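Local atomic coordinates of putative pneumococcal surface protein (Streptococcus pneumoniae, PDB entry 4CNL), a protein that binds choline through a chain of repeats and so probably attaches to the choline-bearing teichoic acids of the pneumococcal cell wall. Residues A[42-54]-A[67-80]. Residues are numbered along the deposited sequence; the frame is centred on the assembly and turned at random.
With CHT (choline ion), chain H; CHT (choline ion), chain I; CHT (choline ion), chain G; SO4 (sulfate ion), chain L.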
ATOM      1  N   GLU A  42      13.977   5.737 -14.113  1.00 17.25           N
ATOM      2  CA  GLU A  42      12.896   6.595 -14.538  1.00 17.81           C
ATOM      3  C   GLU A  42      11.595   5.832 -14.630  1.00 18.07           C
ATOM      4  O   GLU A  42      11.583   4.594 -14.755  1.00 12.08           O
ATOM      5  CB  GLU A  42      13.226   7.244 -15.891  1.00 16.88           C
ATOM      6  CG  GLU A  42      13.253   6.268 -17.050  1.00 18.17           C
ATOM      7  CD  GLU A  42      13.787   6.902 -18.321  1.00 16.72           C
ATOM      8  OE1 GLU A  42      13.100   7.773 -18.893  1.00 18.87           O
ATOM      9  OE2 GLU A  42      14.896   6.531 -18.740  1.00 20.09           O
ATOM     10  N   TRP A  43      10.514   6.600 -14.562  1.00 18.67           N
ATOM     11  CA  TRP A  43       9.160   6.111 -14.705  1.00 15.28           C
ATOM     12  C   TRP A  43       8.720   6.131 -16.154  1.00 12.71           C
ATOM     13  O   TRP A  43       8.993   7.090 -16.876  1.00 17.85           O
ATOM     14  CB  TRP A  43       8.200   6.964 -13.880  1.00 14.09           C
ATOM     15  CG  TRP A  43       8.319   6.753 -12.419  1.00 18.85           C
ATOM     16  CD1 TRP A  43       9.069   7.476 -11.536  1.00 18.17           C
ATOM     17  CD2 TRP A  43       7.644   5.754 -11.657  1.00 17.56           C
ATOM     18  NE1 TRP A  43       8.906   6.977 -10.259  1.00 16.89           N
ATOM     19  CE2 TRP A  43       8.034   5.918 -10.311  1.00 16.52           C
ATOM     20  CE3 TRP A  43       6.746   4.732 -11.985  1.00 15.09           C
ATOM     21  CZ2 TRP A  43       7.565   5.089  -9.289  1.00 11.24           C
ATOM     22  CZ3 TRP A  43       6.283   3.907 -10.973  1.00 12.19           C
ATOM     23  CH2 TRP A  43       6.685   4.100  -9.636  1.00 18.41           C
ATOM     24  N   ILE A  44       8.008   5.083 -16.559  1.00 11.79           N
ATOM     25  CA  ILE A  44       7.439   4.983 -17.895  1.00 13.72           C
ATOM     26  C   ILE A  44       5.985   4.535 -17.815  1.00 15.61           C
ATOM     27  O   ILE A  44       5.671   3.602 -17.077  1.00 17.28           O
ATOM     28  CB  ILE A  44       8.240   3.972 -18.769  1.00 15.20           C
ATOM     29  CG1 ILE A  44       9.545   4.598 -19.263  1.00 21.60           C
ATOM     30  CG2 ILE A  44       7.395   3.470 -19.932  1.00 23.78           C
ATOM     31  CD1 ILE A  44       9.348   5.659 -20.307  1.00 29.61           C
ATOM     32  N   TYR A  45       5.095   5.203 -18.551  1.00 13.84           N
ATOM     33  CA  TYR A  45       3.736   4.705 -18.693  1.00 11.59           C
ATOM     34  C   TYR A  45       3.605   3.892 -19.970  1.00 19.70           C
ATOM     35  O   TYR A  45       3.859   4.388 -21.074  1.00 15.69           O
ATOM     36  CB  TYR A  45       2.702   5.837 -18.691  1.00 13.25           C
ATOM     37  CG  TYR A  45       1.291   5.308 -18.606  1.00 16.68           C
ATOM     38  CD1 TYR A  45       0.710   5.024 -17.374  1.00 16.98           C
ATOM     39  CD2 TYR A  45       0.547   5.065 -19.750  1.00 17.40           C
ATOM     40  CE1 TYR A  45      -0.579   4.522 -17.289  1.00 16.20           C
ATOM     41  CE2 TYR A  45      -0.749   4.565 -19.675  1.00 16.61           C
ATOM     42  CZ  TYR A  45      -1.307   4.295 -18.440  1.00 18.90           C
ATOM     43  OH  TYR A  45      -2.597   3.792 -18.359  1.00 21.83           O
ATOM     44  N   ASP A  46       3.217   2.634 -19.818  1.00 15.82           N
ATOM     45  CA  ASP A  46       3.003   1.768 -20.971  1.00 16.09           C
ATOM     46  C   ASP A  46       1.522   1.770 -21.320  1.00 21.87           C
ATOM     47  O   ASP A  46       0.703   1.252 -20.562  1.00 24.54           O
ATOM     48  CB  ASP A  46       3.494   0.347 -20.684  1.00 15.46           C
ATOM     49  CG  ASP A  46       3.605  -0.486 -21.941  1.00 28.19           C
ATOM     50  OD1 ASP A  46       2.710  -0.368 -22.796  1.00 23.95           O
ATOM     51  OD2 ASP A  46       4.585  -1.248 -22.086  1.00 18.92           O
ATOM     52  N   SER A  47       1.175   2.348 -22.467  1.00 21.10           N
ATOM     53  CA  SER A  47      -0.232   2.481 -22.829  1.00 25.37           C
ATOM     54  C   SER A  47      -0.859   1.123 -23.120  1.00 26.75           C
ATOM     55  O   SER A  47      -2.074   0.960 -23.007  1.00 34.08           O
ATOM     56  CB  SER A  47      -0.395   3.402 -24.040  1.00 33.21           C
ATOM     57  OG  SER A  47      -0.042   4.735 -23.721  1.00 42.03           O
ATOM     58  N   SER A  48      -0.028   0.147 -23.478  1.00 27.56           N
ATOM     59  CA  SER A  48      -0.534  -1.174 -23.846  1.00 28.81           C
ATOM     60  C   SER A  48      -0.843  -2.034 -22.625  1.00 36.33           C
ATOM     61  O   SER A  48      -1.692  -2.926 -22.689  1.00 32.62           O
ATOM     62  CB  SER A  48       0.460  -1.895 -24.763  1.00 33.98           C
ATOM     63  OG  SER A  48       1.714  -2.086 -24.130  1.00 41.23           O
ATOM     64  N   TYR A  49      -0.154  -1.770 -21.516  1.00 27.56           N
ATOM     65  CA  TYR A  49      -0.433  -2.458 -20.257  1.00 26.91           C
ATOM     66  C   TYR A  49      -1.302  -1.609 -19.343  1.00 25.33           C
ATOM     67  O   TYR A  49      -1.700  -2.066 -18.272  1.00 19.92           O
ATOM     68  CB  TYR A  49       0.864  -2.819 -19.525  1.00 23.16           C
ATOM     69  CG  TYR A  49       1.614  -3.992 -20.114  1.00 26.38           C
ATOM     70  CD1 TYR A  49       1.356  -5.289 -19.691  1.00 29.07           C
ATOM     71  CD2 TYR A  49       2.585  -3.802 -21.084  1.00 29.49           C
ATOM     72  CE1 TYR A  49       2.042  -6.364 -20.224  1.00 32.92           C
ATOM     73  CE2 TYR A  49       3.274  -4.872 -21.626  1.00 28.76           C
ATOM     74  CZ  TYR A  49       2.999  -6.149 -21.190  1.00 35.09           C
ATOM     75  OH  TYR A  49       3.685  -7.214 -21.726  1.00 39.50           O
ATOM     76  N   GLN A  50      -1.578  -0.380 -19.775  1.00 23.17           N
ATOM     77  CA  GLN A  50      -2.319   0.600 -18.989  1.00 20.78           C
ATOM     78  C   GLN A  50      -1.754   0.736 -17.574  1.00 22.86           C
ATOM     79  O   GLN A  50      -2.493   0.644 -16.595  1.00 20.19           O
ATOM     80  CB  GLN A  50      -3.807   0.231 -18.929  1.00 23.38           C
ATOM     81  CG  GLN A  50      -4.571   0.489 -20.217  1.00 33.67           C
ATOM     82  CD  GLN A  50      -4.702  -0.743 -21.091  1.00 40.25           C
ATOM     83  OE1 GLN A  50      -3.769  -1.536 -21.217  1.00 51.01           O
ATOM     84  NE2 GLN A  50      -5.873  -0.914 -21.696  1.00 42.98           N
ATOM     85  N   ALA A  51      -0.444   0.949 -17.471  1.00 18.63           N
ATOM     86  CA  ALA A  51       0.215   0.978 -16.169  1.00 14.01           C
ATOM     87  C   ALA A  51       1.544   1.720 -16.186  1.00 15.49           C
ATOM     88  O   ALA A  51       2.233   1.782 -17.203  1.00 13.48           O
ATOM     89  CB  ALA A  51       0.426  -0.443 -15.657  1.00 16.44           C
ATOM     90  N   TRP A  52       1.891   2.292 -15.043  1.00 14.61           N
ATOM     91  CA  TRP A  52       3.212   2.843 -14.820  1.00  8.76           C
ATOM     92  C   TRP A  52       4.191   1.753 -14.395  1.00 12.28           C
ATOM     93  O   TRP A  52       3.840   0.845 -13.633  1.00 13.45           O
ATOM     94  CB  TRP A  52       3.187   3.907 -13.720  1.00 12.47           C
ATOM     95  CG  TRP A  52       2.548   5.199 -14.087  1.00 16.38           C
ATOM     96  CD1 TRP A  52       1.265   5.592 -13.811  1.00 17.51           C
ATOM     97  CD2 TRP A  52       3.166   6.291 -14.777  1.00 13.48           C
ATOM     98  NE1 TRP A  52       1.052   6.861 -14.297  1.00 20.32           N
ATOM     99  CE2 TRP A  52       2.202   7.311 -14.891  1.00 21.91           C
ATOM    100  CE3 TRP A  52       4.446   6.504 -15.305  1.00 19.25           C
ATOM    101  CZ2 TRP A  52       2.473   8.527 -15.516  1.00 19.00           C
ATOM    102  CZ3 TRP A  52       4.713   7.714 -15.923  1.00 19.59           C
ATOM    103  CH2 TRP A  52       3.731   8.706 -16.026  1.00 20.83           C
ATOM    104  N   TYR A  53       5.430   1.889 -14.857  1.00  9.93           N
ATOM    105  CA  TYR A  53       6.538   1.024 -14.445  1.00 11.45           C
ATOM    106  C   TYR A  53       7.729   1.877 -14.059  1.00 11.15           C
ATOM    107  O   TYR A  53       7.911   2.961 -14.609  1.00 11.85           O
ATOM    108  CB  TYR A  53       6.940   0.077 -15.578  1.00  9.31           C
ATOM    109  CG  TYR A  53       5.856  -0.885 -15.984  1.00  9.14           C
ATOM    110  CD1 TYR A  53       4.859  -0.505 -16.888  1.00  9.98           C
ATOM    111  CD2 TYR A  53       5.824  -2.168 -15.466  1.00 11.10           C
ATOM    112  CE1 TYR A  53       3.867  -1.398 -17.263  1.00 13.05           C
ATOM    113  CE2 TYR A  53       4.836  -3.062 -15.828  1.00 12.76           C
ATOM    114  CZ  TYR A  53       3.861  -2.672 -16.721  1.00 16.86           C
ATOM    115  OH  TYR A  53       2.880  -3.569 -17.083  1.00 15.79           O
ATOM    116  N   TYR A  54       8.530   1.397 -13.113  1.00 11.61           N
ATOM    117  CA  TYR A  54       9.775   2.070 -12.764  1.00 13.37           C
ATOM    118  C   TYR A  54      10.970   1.245 -13.190  1.00 13.29           C
ATOM    119  O   TYR A  54      11.155   0.120 -12.723  1.00 10.72           O
ATOM    120  CB  TYR A  54       9.870   2.352 -11.265  1.00 14.03           C
ATOM    121  CG  TYR A  54      11.087   3.189 -10.960  1.00 10.57           C
ATOM    122  CD1 TYR A  54      11.117   4.537 -11.298  1.00 14.71           C
ATOM    123  CD2 TYR A  54      12.220   2.629 -10.394  1.00 11.70           C
ATOM    124  CE1 TYR A  54      12.234   5.310 -11.054  1.00 13.34           C
ATOM    125  CE2 TYR A  54      13.350   3.399 -10.146  1.00 17.25           C
ATOM    126  CZ  TYR A  54      13.344   4.736 -10.474  1.00 18.45           C
ATOM    127  OH  TYR A  54      14.454   5.506 -10.234  1.00 26.17           O
ATOM    128  N   GLN A  67       9.238   2.429  -4.651  1.00 12.94           N
ATOM    129  CA  GLN A  67      10.035   3.494  -5.221  1.00 15.38           C
ATOM    130  C   GLN A  67       9.433   4.796  -4.712  1.00 18.43           C
ATOM    131  O   GLN A  67       8.373   5.232  -5.171  1.00 19.40           O
ATOM    132  CB  GLN A  67      10.056   3.437  -6.753  1.00 16.81           C
ATOM    133  CG  GLN A  67      10.825   4.576  -7.395  1.00 19.09           C
ATOM    134  CD  GLN A  67      12.300   4.561  -7.037  1.00 18.32           C
ATOM    135  OE1 GLN A  67      12.883   3.505  -6.774  1.00 19.34           O
ATOM    136  NE2 GLN A  67      12.909   5.735  -7.021  1.00 18.28           N
ATOM    137  N   GLY A  68      10.106   5.405  -3.745  1.00 18.96           N
ATOM    138  CA  GLY A  68       9.523   6.528  -3.040  1.00 22.33           C
ATOM    139  C   GLY A  68       8.244   6.058  -2.370  1.00 16.38           C
ATOM    140  O   GLY A  68       8.219   5.005  -1.726  1.00 18.90           O
ATOM    141  N   ALA A  69       7.180   6.830  -2.563  1.00 16.78           N
ATOM    142  CA  ALA A  69       5.879   6.560  -1.965  1.00 15.60           C
ATOM    143  C   ALA A  69       5.055   5.570  -2.780  1.00 15.56           C
ATOM    144  O   ALA A  69       3.888   5.312  -2.469  1.00 12.46           O
ATOM    145  CB  ALA A  69       5.114   7.859  -1.812  1.00 20.42           C
ATOM    146  N   TYR A  70       5.664   5.021  -3.828  1.00 15.61           N
ATOM    147  CA  TYR A  70       4.949   4.216  -4.817  1.00 12.65           C
ATOM    148  C   TYR A  70       5.316   2.740  -4.716  1.00 10.99           C
ATOM    149  O   TYR A  70       6.449   2.402  -4.399  1.00 14.83           O
ATOM    150  CB  TYR A  70       5.253   4.753  -6.223  1.00 11.16           C
ATOM    151  CG  TYR A  70       4.908   6.215  -6.353  1.00 13.51           C
ATOM    152  CD1 TYR A  70       3.587   6.621  -6.469  1.00 14.78           C
ATOM    153  CD2 TYR A  70       5.899   7.191  -6.337  1.00 15.69           C
ATOM    154  CE1 TYR A  70       3.254   7.952  -6.570  1.00 16.31           C
ATOM    155  CE2 TYR A  70       5.571   8.538  -6.442  1.00 19.86           C
ATOM    156  CZ  TYR A  70       4.244   8.905  -6.556  1.00 20.07           C
ATOM    157  OH  TYR A  70       3.890  10.230  -6.662  1.00 25.29           O
ATOM    158  N   TYR A  71       4.352   1.858  -4.964  1.00 10.08           N
ATOM    159  CA  TYR A  71       4.621   0.433  -4.872  1.00 11.96           C
ATOM    160  C   TYR A  71       4.477  -0.262  -6.222  1.00 13.26           C
ATOM    161  O   TYR A  71       3.450  -0.145  -6.886  1.00 12.38           O
ATOM    162  CB  TYR A  71       3.686  -0.227  -3.840  1.00 12.63           C
ATOM    163  CG  TYR A  71       4.050  -1.671  -3.550  1.00 12.41           C
ATOM    164  CD1 TYR A  71       5.098  -1.972  -2.690  1.00 17.92           C
ATOM    165  CD2 TYR A  71       3.355  -2.719  -4.136  1.00 13.35           C
ATOM    166  CE1 TYR A  71       5.452  -3.276  -2.424  1.00 16.73           C
ATOM    167  CE2 TYR A  71       3.701  -4.038  -3.880  1.00 14.91           C
ATOM    168  CZ  TYR A  71       4.758  -4.305  -3.022  1.00 16.22           C
ATOM    169  OH  TYR A  71       5.114  -5.609  -2.756  1.00 20.51           O
ATOM    170  N   LEU A  72       5.522  -0.974  -6.630  1.00 10.53           N
ATOM    171  CA  LEU A  72       5.466  -1.771  -7.841  1.00 13.12           C
ATOM    172  C   LEU A  72       5.068  -3.203  -7.489  1.00 13.31           C
ATOM    173  O   LEU A  72       5.734  -3.865  -6.687  1.00 12.38           O
ATOM    174  CB  LEU A  72       6.818  -1.747  -8.570  1.00 10.18           C
ATOM    175  CG  LEU A  72       7.327  -0.410  -9.123  1.00 10.48           C
ATOM    176  CD1 LEU A  72       6.229   0.329  -9.897  1.00 10.98           C
ATOM    177  CD2 LEU A  72       7.924   0.478  -8.031  1.00 12.80           C
ATOM    178  N   LYS A  73       3.980  -3.674  -8.089  1.00  9.84           N
ATOM    179  CA  LYS A  73       3.464  -5.011  -7.796  1.00 13.75           C
ATOM    180  C   LYS A  73       4.363  -6.105  -8.396  1.00 22.08           C
ATOM    181  O   LYS A  73       5.397  -5.805  -8.994  1.00 15.17           O
ATOM    182  CB  LYS A  73       2.022  -5.119  -8.299  1.00 15.49           C
ATOM    183  CG  LYS A  73       1.110  -4.071  -7.622  1.00 13.24           C
ATOM    184  CD  LYS A  73      -0.355  -4.236  -8.008  1.00 22.53           C
ATOM    185  CE  LYS A  73      -0.609  -3.766  -9.432  1.00 23.68           C
ATOM    186  NZ  LYS A  73      -2.033  -4.016  -9.805  1.00 32.14           N
ATOM    187  N   SER A  74       3.994  -7.370  -8.208  1.00 20.15           N
ATOM    188  CA  SER A  74       4.864  -8.469  -8.629  1.00 15.33           C
ATOM    189  C   SER A  74       5.038  -8.513 -10.149  1.00 16.12           C
ATOM    190  O   SER A  74       6.036  -9.056 -10.638  1.00 20.35           O
ATOM    191  CB  SER A  74       4.321  -9.806  -8.130  1.00 25.27           C
ATOM    192  OG  SER A  74       3.047 -10.070  -8.685  1.00 32.78           O
ATOM    193  N   ASN A  75       4.070  -7.955 -10.883  1.00 20.38           N
ATOM    194  CA  ASN A  75       4.154  -7.884 -12.348  1.00 16.77           C
ATOM    195  C   ASN A  75       4.789  -6.580 -12.829  1.00 17.70           C
ATOM    196  O   ASN A  75       4.800  -6.293 -14.030  1.00 19.35           O
ATOM    197  CB  ASN A  75       2.764  -8.063 -12.994  1.00 19.34           C
ATOM    198  CG  ASN A  75       1.749  -7.010 -12.552  1.00 15.95           C
ATOM    199  OD1 ASN A  75       2.074  -6.069 -11.835  1.00 19.02           O
ATOM    200  ND2 ASN A  75       0.508  -7.175 -12.990  1.00 24.29           N
ATOM    201  N   GLY A  76       5.314  -5.800 -11.890  1.00 12.46           N
ATOM    202  CA  GLY A  76       5.964  -4.539 -12.198  1.00 10.85           C
ATOM    203  C   GLY A  76       5.044  -3.329 -12.212  1.00 10.22           C
ATOM    204  O   GLY A  76       5.524  -2.183 -12.147  1.00 11.81           O
ATOM    205  N   LYS A  77       3.734  -3.564 -12.307  1.00 11.38           N
ATOM    206  CA  LYS A  77       2.772  -2.466 -12.433  1.00 11.26           C
ATOM    207  C   LYS A  77       2.685  -1.646 -11.152  1.00 16.19           C
ATOM    208  O   LYS A  77       2.570  -2.204 -10.062  1.00 13.19           O
ATOM    209  CB  LYS A  77       1.378  -2.992 -12.783  1.00 18.74           C
ATOM    210  CG  LYS A  77       1.280  -3.696 -14.121  1.00 16.20           C
ATOM    211  CD  LYS A  77      -0.172  -3.883 -14.506  1.00 20.56           C
ATOM    212  CE  LYS A  77      -0.302  -4.440 -15.911  1.00 23.87           C
ATOM    213  NZ  LYS A  77      -1.751  -4.591 -16.259  1.00 29.34           N
ATOM    214  N   MET A  78       2.743  -0.326 -11.277  1.00 10.62           N
ATOM    215  CA  MET A  78       2.557   0.526 -10.108  1.00  9.75           C
ATOM    216  C   MET A  78       1.138   0.393  -9.596  1.00 12.40           C
ATOM    217  O   MET A  78       0.177   0.525 -10.362  1.00 13.48           O
ATOM    218  CB  MET A  78       2.856   1.986 -10.434  1.00 13.41           C
ATOM    219  CG  MET A  78       2.825   2.864  -9.211  1.00 17.75           C
ATOM    220  SD  MET A  78       2.817   4.609  -9.628  1.00 18.00           S
ATOM    221  CE  MET A  78       1.210   4.746 -10.326  1.00 19.23           C
ATOM    222  N   ALA A  79       1.005   0.149  -8.296  1.00  9.76           N
ATOM    223  CA  ALA A  79      -0.307   0.067  -7.671  1.00 13.31           C
ATOM    224  C   ALA A  79      -0.999   1.428  -7.630  1.00  9.53           C
ATOM    225  O   ALA A  79      -0.361   2.461  -7.407  1.00 11.21           O
ATOM    226  CB  ALA A  79      -0.168  -0.514  -6.263  1.00 11.42           C
ATOM    227  N   GLN A  80      -2.312   1.418  -7.839  1.00 15.49           N
ATOM    228  CA  GLN A  80      -3.102   2.644  -7.899  1.00 11.69           C
ATOM    229  C   GLN A  80      -4.509   2.374  -7.423  1.00 14.42           C
ATOM    230  O   GLN A  80      -5.194   1.533  -7.999  1.00 16.24           O
ATOM    231  CB  GLN A  80      -3.164   3.198  -9.335  1.00 18.89           C
ATOM    232  CG  GLN A  80      -2.006   4.078  -9.722  1.00 25.82           C
ATOM    233  CD  GLN A  80      -2.103   4.623 -11.151  1.00 31.65           C
ATOM    234  OE1 GLN A  80      -1.799   3.923 -12.122  1.00 29.04           O
ATOM    235  NE2 GLN A  80      -2.508   5.883 -11.278  1.00 30.00           N
TER
HETATM  236  C4  CHT H1280       5.406  10.572 -10.180  1.00 38.39           C
HETATM  237  C5  CHT H1280       4.076   9.830 -10.334  1.00 36.91           C
HETATM  238  C6  CHT H1280       3.048   7.909 -11.246  1.00 31.48           C
HETATM  239  C7  CHT H1280       5.024   8.755 -12.199  1.00 29.89           C
HETATM  240  C8  CHT H1280       5.086   7.703 -10.093  1.00 23.26           C
HETATM  241  O6  CHT H1280       5.226  11.740  -9.387  1.00 49.83           O
HETATM  242  N1  CHT H1280       4.310   8.545 -10.966  1.00 23.20           N
HETATM  243  C4  CHT I1281       6.740  -8.539 -16.769  1.00 45.21           C
HETATM  244  C5  CHT I1281       5.930  -7.747 -17.791  1.00 43.22           C
HETATM  245  C6  CHT I1281       7.844  -6.938 -18.953  1.00 25.89           C
HETATM  246  C7  CHT I1281       5.786  -5.771 -19.034  1.00 25.67           C
HETATM  247  C8  CHT I1281       7.058  -5.810 -17.057  1.00 27.27           C
HETATM  248  O6  CHT I1281       7.395  -9.621 -17.417  1.00 48.24           O
HETATM  249  N1  CHT I1281       6.657  -6.567 -18.213  1.00 25.94           N
HETATM  250  C4  CHT G1279       8.313   4.282   1.713  1.00 43.54           C
HETATM  251  C5  CHT G1279       7.259   3.177   1.704  1.00 30.43           C
HETATM  252  C6  CHT G1279       5.923   1.835   3.129  1.00 33.04           C
HETATM  253  C7  CHT G1279       8.258   1.900   3.391  1.00 41.23           C
HETATM  254  C8  CHT G1279       6.943   3.778   3.958  1.00 36.85           C
HETATM  255  O6  CHT G1279       9.212   4.106   0.627  1.00 45.36           O
HETATM  256  N1  CHT G1279       7.093   2.671   3.049  1.00 40.05           N
HETATM  257  S   SO4 L1284      -3.012  -6.042 -12.509  1.00 65.32           S
HETATM  258  O1  SO4 L1284      -2.623  -6.682 -13.765  1.00 52.92           O
HETATM  259  O2  SO4 L1284      -3.993  -6.877 -11.820  1.00 65.31           O
HETATM  260  O3  SO4 L1284      -1.844  -5.875 -11.646  1.00 39.58           O
HETATM  261  O4  SO4 L1284      -3.589  -4.728 -12.795  1.00 57.43           O
HETATM  262  O   HOH W   1      -3.345   4.240 -15.093  1.00 33.33           O
HETATM  263  O   HOH W   2      -3.263  -2.146 -15.640  1.00 29.58           O
HETATM  264  O   HOH W   3       0.059   1.848 -12.836  1.00 17.61           O
HETATM  265  O   HOH W   4       3.096  -6.051 -16.227  1.00 19.05           O
HETATM  266  O   HOH W   5       8.161  -1.419 -12.566  1.00 11.71           O
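W43, W52 and Y70 close round the trimethylammonium head of one choline, with M78 completing the pocket, a worked example of how aromatic faces hold a quaternary ammonium that offers no N-H to bond. Choline C8 lies 3.4 Å above the centre of the W43 ring plane and also over the centre of the Y70 ring, while C6 sits over a face of W52. W43 and Y70 have planes 76° apart, so they form adjoining walls. M78 reaches in with CG anti to the backbone N (chi1 -173°) and bends at its last torsion; SD lies obliquely to both indoles, a Met-aromatic contact with each, and comes 3.8 Å from W43 CZ3. Its methyl CE packs against W52 CD1 at 3.6 Å. Its backbone is tied down as well, M78 N donating to W52 O at 2.9 Å. L72 CD1 meets W43 CZ3 obliquely at 3.7 Å, and Y54 CD1 lies over the W43 face opposite the choline, off its centre. Y54 in turn carries Q67: CG stands over the ring centre at 3.7 Å, a CH-pi contact, and the bend at chi2 (63°) lays the amide nearly parallel to the ring. On the other flank K77 runs extended past A51 CB and beside the Y53 hydroxyl, and its NZ donates to Y49 O, in the carbonyl plane, at 3.2 Å. Y49 and Y53 there line a second choline pocket, completed by W26, G28, Y61 and N75. Hairpin 42-55, hairpin 65-72 and the loop after it, 73-80, thus share a ligand at their junction, as is characteristic of choline-binding repeats.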